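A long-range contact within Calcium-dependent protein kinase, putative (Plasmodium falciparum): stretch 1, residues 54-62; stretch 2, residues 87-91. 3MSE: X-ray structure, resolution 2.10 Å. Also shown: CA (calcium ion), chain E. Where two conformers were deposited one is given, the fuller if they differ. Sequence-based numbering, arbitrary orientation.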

# COMPACT_ATOMS: atom_id res chain seq x y z
N GLY A 54 -6.56 -10.18 21.12
CA GLY A 54 -6.38 -9.97 19.69
C GLY A 54 -7.62 -9.53 18.93
O GLY A 54 -7.59 -9.42 17.70
N SER A 55 -8.71 -9.28 19.64
CA SER A 55 -9.89 -8.70 19.02
C SER A 55 -10.57 -7.68 19.97
O SER A 55 -10.26 -7.63 21.17
CB SER A 55 -10.87 -9.79 18.61
OG SER A 55 -11.47 -10.34 19.74
N LEU A 56 -11.48 -6.88 19.42
CA LEU A 56 -12.11 -5.79 20.18
C LEU A 56 -13.58 -6.03 20.43
O LEU A 56 -14.35 -6.18 19.50
CB LEU A 56 -11.94 -4.44 19.45
CG LEU A 56 -10.52 -3.93 19.21
CD1 LEU A 56 -10.54 -2.52 18.61
CD2 LEU A 56 -9.72 -3.95 20.50
N SER A 57 -13.97 -6.05 21.70
CA SER A 57 -15.39 -6.12 22.02
C SER A 57 -16.05 -4.74 21.82
O SER A 57 -15.35 -3.74 21.67
CB SER A 57 -15.63 -6.61 23.45
OG SER A 57 -15.27 -5.63 24.40
N HIS A 58 -17.38 -4.69 21.81
CA HIS A 58 -18.08 -3.40 21.76
C HIS A 58 -17.68 -2.50 22.93
O HIS A 58 -17.36 -1.32 22.74
CB HIS A 58 -19.61 -3.59 21.67
CG HIS A 58 -20.08 -4.07 20.32
ND1 HIS A 58 -21.36 -3.84 19.85
CD2 HIS A 58 -19.44 -4.75 19.34
CE1 HIS A 58 -21.49 -4.38 18.65
NE2 HIS A 58 -20.34 -4.93 18.31
N ARG A 59 -17.68 -3.07 24.14
CA ARG A 59 -17.31 -2.32 25.34
C ARG A 59 -15.90 -1.74 25.28
O ARG A 59 -15.69 -0.58 25.62
CB ARG A 59 -17.46 -3.20 26.59
CG ARG A 59 -16.95 -2.54 27.87
CD ARG A 59 -16.87 -3.55 29.01
NE ARG A 59 -15.86 -4.58 28.74
CZ ARG A 59 -14.56 -4.33 28.57
NH1 ARG A 59 -14.09 -3.08 28.62
NH2 ARG A 59 -13.73 -5.34 28.34
N GLU A 60 -14.93 -2.55 24.85
CA GLU A 60 -13.53 -2.08 24.75
C GLU A 60 -13.40 -0.81 23.90
O GLU A 60 -12.63 0.10 24.24
CB GLU A 60 -12.60 -3.16 24.17
CG GLU A 60 -12.27 -4.31 25.16
CD GLU A 60 -11.42 -5.42 24.53
OE1 GLU A 60 -10.72 -6.12 25.29
OE2 GLU A 60 -11.42 -5.59 23.29
N ILE A 61 -14.13 -0.76 22.79
CA ILE A 61 -14.12 0.40 21.91
C ILE A 61 -14.97 1.53 22.55
O ILE A 61 -14.57 2.69 22.56
CB ILE A 61 -14.67 0.04 20.51
CG1 ILE A 61 -13.74 -0.97 19.82
CG2 ILE A 61 -14.84 1.27 19.63
CD1 ILE A 61 -14.32 -1.51 18.53
N TYR A 62 -16.14 1.15 23.06
CA TYR A 62 -17.10 2.10 23.62
C TYR A 62 -16.45 2.97 24.69
O TYR A 62 -16.53 4.20 24.64
CB TYR A 62 -18.30 1.37 24.23
CG TYR A 62 -19.48 2.28 24.47
CD1 TYR A 62 -19.45 3.26 25.48
CD2 TYR A 62 -20.63 2.18 23.68
CE1 TYR A 62 -20.55 4.11 25.69
CE2 TYR A 62 -21.73 3.02 23.87
CZ TYR A 62 -21.68 3.99 24.88
OH TYR A 62 -22.77 4.83 25.06
N ARG A 87 -20.62 -9.93 14.96
CA ARG A 87 -20.13 -10.97 15.87
C ARG A 87 -19.97 -10.57 17.34
O ARG A 87 -19.70 -11.44 18.19
CB ARG A 87 -18.79 -11.53 15.36
CG ARG A 87 -18.91 -12.69 14.38
CD ARG A 87 -17.58 -13.45 14.30
NE ARG A 87 -16.45 -12.53 14.09
CZ ARG A 87 -15.89 -12.29 12.91
NH1 ARG A 87 -16.33 -12.90 11.81
NH2 ARG A 87 -14.89 -11.43 12.82
N GLY A 88 -20.09 -9.28 17.66
CA GLY A 88 -19.79 -8.80 19.01
C GLY A 88 -18.30 -8.79 19.34
O GLY A 88 -17.90 -8.41 20.44
N ASN A 89 -17.49 -9.21 18.37
CA ASN A 89 -16.04 -9.20 18.45
C ASN A 89 -15.57 -8.61 17.12
O ASN A 89 -16.03 -9.03 16.05
CB ASN A 89 -15.48 -10.63 18.63
CG ASN A 89 -15.92 -11.27 19.96
OD1 ASN A 89 -15.31 -11.03 21.01
ND2 ASN A 89 -16.99 -12.06 19.92
N ILE A 90 -14.68 -7.62 17.19
CA ILE A 90 -14.23 -6.93 16.00
C ILE A 90 -12.77 -7.23 15.77
O ILE A 90 -11.94 -7.06 16.68
CB ILE A 90 -14.47 -5.40 16.13
CG1 ILE A 90 -15.97 -5.11 16.00
CG2 ILE A 90 -13.68 -4.63 15.08
CD1 ILE A 90 -16.46 -4.04 16.92
N THR A 91 -12.45 -7.67 14.56
CA THR A 91 -11.08 -8.08 14.27
C THR A 91 -10.19 -6.90 13.99
O THR A 91 -10.66 -5.78 13.72
CB THR A 91 -10.99 -9.03 13.04
OG1 THR A 91 -11.35 -8.31 11.87
CG2 THR A 91 -11.89 -10.26 13.21
CA CA E . -9.99 -7.76 23.44
O HOH W 1 -13.32 -9.51 21.44
O HOH W 2 -19.33 -6.96 22.15
O HOH W 3 -11.71 -8.37 23.82

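The two stretches meet as a very short antiparallel pairing, with Leu56 opposite Ile90. Stretch 1 opens at Gly54, whose positive phi of 77° is a conformation that glycine adopts readily. At Ser55 the backbone turns to the metal: Ser55 O binds the calcium ion at 2.3 Å, while the small side chain points toward stretch 2 and lets CB pack 3.5 Å from Ile90 O. A water extends its reach, lying 2.6 Å from Ser55 OG and donating to Asn89 OD1 at 2.5 Å.

Leu56 carries the backbone pairing. Leu56 N donates to Ile90 O at 2.8 Å, nearly straight at 168°, and Ile90 N returns a bond to Leu56 O at 2.7 Å. Because paired residues in a sheet send their side chains to the same face, Leu56 and Ile90 lie together, CB to CB at 4.3 Å; branched apolar chains suit this buried side.

Ser57 stands at the N-cap, right before a helix. Its OG accepts from Glu60 N at 3.1 Å, capping an amide that has no earlier turn to bond to, and Ser57 N donates to Glu60 OE2 at 3.0 Å. Glu60 OE1 and Glu60 OE2 both bind the calcium ion at 2.6 Å, so the carboxylate's negative charge serves the ion as well as the loop.

The CA-to-CB bond of His58 points sideways, but the ring reaches stretch 2, with NE2 4.0 Å from Gly88 CA and CD2 3.9 Å from Ile90 CD1. Gly88 has a positive phi of 72°, which glycine adopts readily. A second water accepts from His58 N at 3.0 Å and donates to Gly88 O at 2.7 Å. One helical turn beyond Ser57, Ile61 CD1 reaches Ile90 CD1 at 3.7 Å, adding to the apolar packing around Ile90, the residue most covered by this contact.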